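Local coordinates for uncharacterized protein (Pseudomonas aeruginosa UCBPP-PA14, PDB 3FD9) that probably represses the type III secretion regulon by disrupting self-association and DNA binding of the transcriptional activator ExsA until host contact relieves it, at residues 43-46 against 47-51; 117-120 against 121-124; 212-215 against 216-219. All blocks are in the same frame, centred on the assembly; numbering follows the deposited sequence.

Interaction 1: 43-46 against 47-51; sequences LRLE and QLFRC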
# COMPACT_ATOMS: atom_id res chain seq x y z
N LEU A 43 -24.34 3.82 -7.32
CA LEU A 43 -24.31 4.11 -8.75
C LEU A 43 -23.26 5.16 -9.09
O LEU A 43 -22.61 5.08 -10.12
CB LEU A 43 -25.70 4.54 -9.24
CG LEU A 43 -25.95 4.88 -10.71
CD1 LEU A 43 -25.48 6.29 -11.05
CD2 LEU A 43 -25.29 3.86 -11.65
N ARG A 44 -23.12 6.16 -8.22
CA ARG A 44 -22.15 7.23 -8.44
C ARG A 44 -20.74 6.72 -8.22
O ARG A 44 -19.80 7.13 -8.90
CB ARG A 44 -22.44 8.39 -7.51
CG ARG A 44 -23.67 9.18 -7.88
CD ARG A 44 -23.45 10.01 -9.13
NE ARG A 44 -24.62 10.80 -9.46
CZ ARG A 44 -25.45 10.52 -10.46
NH1 ARG A 44 -25.22 9.48 -11.24
NH2 ARG A 44 -26.51 11.29 -10.69
N LEU A 45 -20.59 5.84 -7.24
CA LEU A 45 -19.31 5.21 -6.97
C LEU A 45 -18.76 4.50 -8.19
O LEU A 45 -17.59 4.60 -8.49
CB LEU A 45 -19.41 4.23 -5.81
CG LEU A 45 -18.68 4.64 -4.55
CD1 LEU A 45 -18.26 3.40 -3.79
CD2 LEU A 45 -17.46 5.46 -4.91
N GLU A 46 -19.61 3.75 -8.89
CA GLU A 46 -19.16 3.00 -10.05
C GLU A 46 -18.89 3.96 -11.20
O GLU A 46 -17.98 3.74 -11.99
CB GLU A 46 -20.18 1.93 -10.46
CG GLU A 46 -21.32 2.44 -11.33
CD GLU A 46 -22.31 1.34 -11.74
OE1 GLU A 46 -22.40 0.31 -11.03
OE2 GLU A 46 -23.01 1.53 -12.77
N GLN A 47 -19.66 5.03 -11.29
CA GLN A 47 -19.40 6.02 -12.33
C GLN A 47 -18.06 6.69 -12.10
O GLN A 47 -17.30 6.92 -13.04
CB GLN A 47 -20.50 7.07 -12.41
CG GLN A 47 -21.72 6.61 -13.19
CD GLN A 47 -22.93 7.47 -12.93
OE1 GLN A 47 -22.86 8.42 -12.16
NE2 GLN A 47 -24.05 7.14 -13.56
N LEU A 48 -17.77 6.98 -10.84
CA LEU A 48 -16.49 7.55 -10.47
C LEU A 48 -15.36 6.61 -10.84
O LEU A 48 -14.33 7.04 -11.36
CB LEU A 48 -16.43 7.84 -8.98
CG LEU A 48 -15.03 8.13 -8.46
CD1 LEU A 48 -14.55 9.48 -9.01
CD2 LEU A 48 -14.98 8.12 -6.95
N PHE A 49 -15.54 5.32 -10.58
CA PHE A 49 -14.46 4.37 -10.77
C PHE A 49 -14.11 4.21 -12.24
O PHE A 49 -12.98 3.86 -12.56
CB PHE A 49 -14.79 3.02 -10.14
CG PHE A 49 -14.73 3.02 -8.63
CD1 PHE A 49 -15.65 2.30 -7.89
CD2 PHE A 49 -13.77 3.76 -7.97
CE1 PHE A 49 -15.60 2.31 -6.50
CE2 PHE A 49 -13.72 3.77 -6.58
CZ PHE A 49 -14.64 3.05 -5.85
N ARG A 50 -15.07 4.47 -13.12
CA ARG A 50 -14.86 4.27 -14.54
C ARG A 50 -14.53 5.55 -15.30
O ARG A 50 -14.23 5.51 -16.50
CB ARG A 50 -16.07 3.58 -15.17
CG ARG A 50 -15.91 2.07 -15.33
CD ARG A 50 -17.25 1.38 -15.52
NE ARG A 50 -18.23 2.25 -16.17
CZ ARG A 50 -19.33 2.70 -15.59
NH1 ARG A 50 -19.60 2.36 -14.33
NH2 ARG A 50 -20.16 3.49 -16.25
N CYS A 51 -14.57 6.68 -14.61
CA CYS A 51 -14.42 7.96 -15.30
C CYS A 51 -12.99 8.23 -15.75
O CYS A 51 -12.04 7.71 -15.18
CB CYS A 51 -14.97 9.10 -14.44
SG CYS A 51 -13.86 9.73 -13.18
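Gln47 and Arg44 meet because both side chains start with CG beside the backbone N and then part ways: Gln47 (chi1 -81°) runs on extended, carrying its amide back along the helix, while Arg44 bends at chi2 (-72°). The two side chains run alongside each other in the same direction, with guanidinium and amide nearly coplanar. Arg44 NH1 gives a hydrogen bond to a lone pair of Gln47 OE1 at 2.7 Å, in the carbonyl plane. The bond is bent, and OE1 lies somewhat out of the guanidinium plane. Over a face of the same amide, nearest NE2, lies Leu43 CD1.

On another side of helix 42-50, Leu45 CD2 touches Phe49 CZ at 3.8 Å, and Leu45 O lies over one face of the Phe49 ring. Leu45 CD2 also reaches Leu48 CD2 at 4.2 Å, an apolar row whose Leu48 and Phe49 are buried, packed on by Leu54, with Leu33 also against Phe49. Glu46 and Arg50 form only a long salt bridge on the exposed side, OE2 to NH1 3.8 Å.

Gln47 OE1 also accepts from Trp83 NE1, so two donors grip one oxygen and probably fix the rotation of the amide. Arg44, with Asp81 as a weak, long ion partner, adds positive charge that would polarise this carbonyl, whereas the Glu46 pair probably contributes little more than loose electrostatic attraction.

Interaction 2: 117-120 against 121-124; sequences QAIP and GWRL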
# COMPACT_ATOMS: atom_id res chain seq x y z
N GLN A 117 2.80 2.70 -33.15
CA GLN A 117 1.54 2.78 -32.42
C GLN A 117 1.24 1.49 -31.66
O GLN A 117 0.36 1.46 -30.80
CB GLN A 117 0.41 3.10 -33.40
CG GLN A 117 -0.96 3.31 -32.77
CD GLN A 117 -1.08 4.64 -32.03
OE1 GLN A 117 -1.83 4.75 -31.05
NE2 GLN A 117 -0.35 5.65 -32.48
N ALA A 118 1.97 0.43 -31.96
CA ALA A 118 1.73 -0.86 -31.33
C ALA A 118 2.35 -0.94 -29.95
O ALA A 118 2.01 -1.81 -29.14
CB ALA A 118 2.25 -1.99 -32.21
N ILE A 119 3.26 -0.00 -29.68
CA ILE A 119 4.03 0.03 -28.43
C ILE A 119 3.17 0.07 -27.18
O ILE A 119 3.35 -0.76 -26.28
CB ILE A 119 4.99 1.22 -28.40
CG1 ILE A 119 6.06 1.08 -29.48
CG2 ILE A 119 5.66 1.32 -27.03
CD1 ILE A 119 7.25 2.00 -29.27
N PRO A 120 2.25 1.04 -27.08
CA PRO A 120 1.43 1.09 -25.86
C PRO A 120 0.84 -0.27 -25.56
O PRO A 120 0.88 -0.71 -24.41
CB PRO A 120 0.31 2.05 -26.23
CG PRO A 120 0.91 2.93 -27.28
CD PRO A 120 1.85 2.07 -28.05
N GLY A 121 0.33 -0.95 -26.59
CA GLY A 121 -0.28 -2.25 -26.42
C GLY A 121 0.70 -3.29 -25.90
O GLY A 121 0.34 -4.12 -25.06
N TRP A 122 1.93 -3.24 -26.39
CA TRP A 122 2.95 -4.18 -25.93
C TRP A 122 3.23 -4.01 -24.43
O TRP A 122 3.34 -5.00 -23.70
CB TRP A 122 4.25 -4.01 -26.72
CG TRP A 122 4.09 -4.22 -28.19
CD1 TRP A 122 3.05 -4.82 -28.83
CD2 TRP A 122 5.02 -3.84 -29.21
NE1 TRP A 122 3.27 -4.84 -30.18
CE2 TRP A 122 4.48 -4.24 -30.45
CE3 TRP A 122 6.27 -3.19 -29.20
CZ2 TRP A 122 5.12 -4.02 -31.66
CZ3 TRP A 122 6.91 -2.97 -30.41
CH2 TRP A 122 6.34 -3.38 -31.62
N ARG A 123 3.34 -2.76 -23.99
CA ARG A 123 3.70 -2.47 -22.60
C ARG A 123 2.72 -3.08 -21.62
O ARG A 123 3.11 -3.82 -20.72
CB ARG A 123 3.81 -0.96 -22.36
CG ARG A 123 5.05 -0.35 -22.98
CD ARG A 123 5.26 1.09 -22.56
NE ARG A 123 6.42 1.66 -23.25
CZ ARG A 123 7.67 1.23 -23.10
NH1 ARG A 123 7.93 0.21 -22.28
NH2 ARG A 123 8.66 1.81 -23.77
N LEU A 124 1.43 -2.76 -21.80
CA LEU A 124 0.43 -3.27 -20.88
C LEU A 124 0.33 -4.79 -20.98
O LEU A 124 0.09 -5.47 -19.99
CB LEU A 124 -0.93 -2.60 -21.10
CG LEU A 124 -1.68 -2.87 -22.40
CD1 LEU A 124 -2.52 -4.14 -22.27
CD2 LEU A 124 -2.57 -1.68 -22.73
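Trp122 lays its indole back over the first turn of helix 119-147, against Ala118 and Ile119. Its CB lies 3.4 Å from Ile119 O. A chi1 of -59° keeps CG beside its own backbone N, which turns the ring toward the start of the helix. CG and CD1 then come over Ala118 O, with CD1 at 3.2 Å from that oxygen. The carbonyl oxygen sits under one face of the indole, offset toward the rim, and Ile119 N lies below the same face nearer its centre. NE1 also passes close to Ala118 O, but the angle is too poor for a hydrogen bond. Farther out, CE2 and CZ2 rest on the methyl of Ala118, with CZ2 to CB at 3.6 Å. Along the far edge of the six-membered ring, on the same face, CE3 approaches Ile119 CA, and CZ3 reaches Ile119 CG1 at 4.2 Å. A small alanine suits this place because its methyl lies close against the flat indole.

The backbone beneath is held by Trp122 N to Ala118 O, 3.1 Å, and by the straighter Arg123 N to Ile119 O, 3.0 Å. Pro120, in the first turn, suits a position where no amide hydrogen is needed. Arg123 runs extended beside Ile119, bringing NE to 3.9 Å from Ile119 CG2.

Arg123 NH2 forms a salt bridge with Glu112 of helix 96-115, with the like-charged Arg38 and Arg42 of the second subunit nearby. Ile119 touches both Glu112 and Ala182, while Trp122 packs on Leu175 and Lys178, so this first turn joins helix 96-115 to helix 157-189, the other arm of the helical hairpin.

Interaction 3: 212-215 against 216-219; sequences IPEV and LECL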
# COMPACT_ATOMS: atom_id res chain seq x y z
N ILE A 212 14.84 19.13 -28.71
CA ILE A 212 13.65 18.27 -28.65
C ILE A 212 13.12 17.97 -30.04
O ILE A 212 13.28 18.77 -30.96
CB ILE A 212 12.53 18.93 -27.81
CG1 ILE A 212 11.78 19.96 -28.65
CG2 ILE A 212 13.10 19.59 -26.56
CD1 ILE A 212 10.37 20.17 -28.20
N PRO A 213 12.47 16.80 -30.22
CA PRO A 213 11.91 16.41 -31.52
C PRO A 213 11.05 17.52 -32.11
O PRO A 213 10.40 18.23 -31.36
CB PRO A 213 11.04 15.20 -31.17
CG PRO A 213 11.70 14.62 -29.97
CD PRO A 213 12.22 15.79 -29.19
N GLU A 214 11.04 17.66 -33.43
CA GLU A 214 10.38 18.80 -34.06
C GLU A 214 8.87 18.75 -33.83
O GLU A 214 8.21 19.78 -33.75
CB GLU A 214 10.70 18.86 -35.56
CG GLU A 214 10.80 20.28 -36.13
CD GLU A 214 9.45 20.89 -36.50
OE1 GLU A 214 8.72 20.27 -37.31
OE2 GLU A 214 9.12 21.99 -36.00
N VAL A 215 8.34 17.54 -33.72
CA VAL A 215 6.91 17.34 -33.56
C VAL A 215 6.39 17.76 -32.18
O VAL A 215 5.20 17.71 -31.91
CB VAL A 215 6.55 15.86 -33.79
CG1 VAL A 215 6.97 15.02 -32.59
CG2 VAL A 215 5.05 15.70 -34.08
N LEU A 216 7.30 18.18 -31.31
CA LEU A 216 6.91 18.57 -29.96
C LEU A 216 7.16 20.05 -29.75
O LEU A 216 6.99 20.57 -28.65
CB LEU A 216 7.67 17.75 -28.91
CG LEU A 216 7.45 16.23 -28.88
CD1 LEU A 216 8.38 15.58 -27.89
CD2 LEU A 216 6.02 15.90 -28.54
N GLU A 217 7.56 20.74 -30.82
CA GLU A 217 7.88 22.16 -30.74
C GLU A 217 6.76 23.04 -30.21
O GLU A 217 6.99 23.87 -29.33
CB GLU A 217 8.34 22.67 -32.11
CG GLU A 217 9.72 22.17 -32.54
CD GLU A 217 10.83 22.62 -31.60
OE1 GLU A 217 10.56 23.44 -30.69
OE2 GLU A 217 11.98 22.15 -31.77
N CYS A 218 5.55 22.89 -30.73
CA CYS A 218 4.45 23.76 -30.31
C CYS A 218 4.02 23.50 -28.87
O CYS A 218 3.36 24.34 -28.26
CB CYS A 218 3.27 23.71 -31.29
SG CYS A 218 3.17 22.22 -32.29
N LEU A 219 4.39 22.35 -28.32
CA LEU A 219 4.28 22.13 -26.89
C LEU A 219 5.43 22.79 -26.13
O LEU A 219 5.23 23.42 -25.10
CB LEU A 219 4.27 20.65 -26.55
CG LEU A 219 4.47 20.40 -25.06
CD1 LEU A 219 3.30 20.98 -24.28
CD2 LEU A 219 4.68 18.92 -24.74
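Ile212 reaches forward to Leu216, its CD1 lying 3.7 Å from Leu216 CB and 3.4 Å from Leu216 O. With chi1 at 80°, CG1 sits between backbone N and carbonyl carbon, and from there the chain crosses Glu217, CG1 coming 3.8 Å from Glu217 OE2. The branched hydrocarbon thus packs partly on a backbone and partly beside a carboxylate; an apolar branch suits the part resting on Leu216.

Pro213 comes next. The ring of Pro213 runs alongside Leu216, with Pro213 CG 4.0 Å from Leu216 CD1. Pro213 O accepts a hydrogen bond from Leu216 N, 3.1 Å. The donor stands well above the carbonyl plane, off the lone pairs. Proline suits the start of the turn, where its nitrogen need not donate a bond and its ring holds phi near the value required.

Glu214 repeats the pattern: its O accepts from Glu217 N at 3.2 Å, again from above the plane. Its side chain, poorly ordered, runs nearly perpendicular to that of Glu217, placing OE2 near Glu217 CG. The two carboxylates are 5.1 Å apart between their OE2 atoms, and, if the modelled position holds, such like charges would probably raise each other's pKa slightly.

Val215 ends the run, its CG1 3.9 Å from Leu216 CG and its side chain also on Trp111 and Leu114. Leu216 is buried, and Trp190 and Trp239 add aromatic walls around it.

The two successive i to i+3 bonds are those of a 3-10 turn leading into an alpha helix, with Leu216 at the N-cap position of helix 217-223 in the C-terminal domain.

All three are local contacts along or into helices, but they belong in turn to the N-terminal, helical hairpin and C-terminal domains and do not touch; the centres of interactions 1 and 3 are 36 Å apart. Interaction 1 is partly buried and mixes a bonded polar pair with an apolar flank inside one regular helix. Interactions 2 and 3 are surface contacts and belong to helix starts, the one dominated by an indole against backbone and methyl, the other by aliphatic packing and 3-10 bonds. Helix 96-115 is common to both: interaction 2 meets it through Glu112 and Ser113, interaction 3 through Trp111, Leu114 and Val107. Another subunit comes close only at interaction 2.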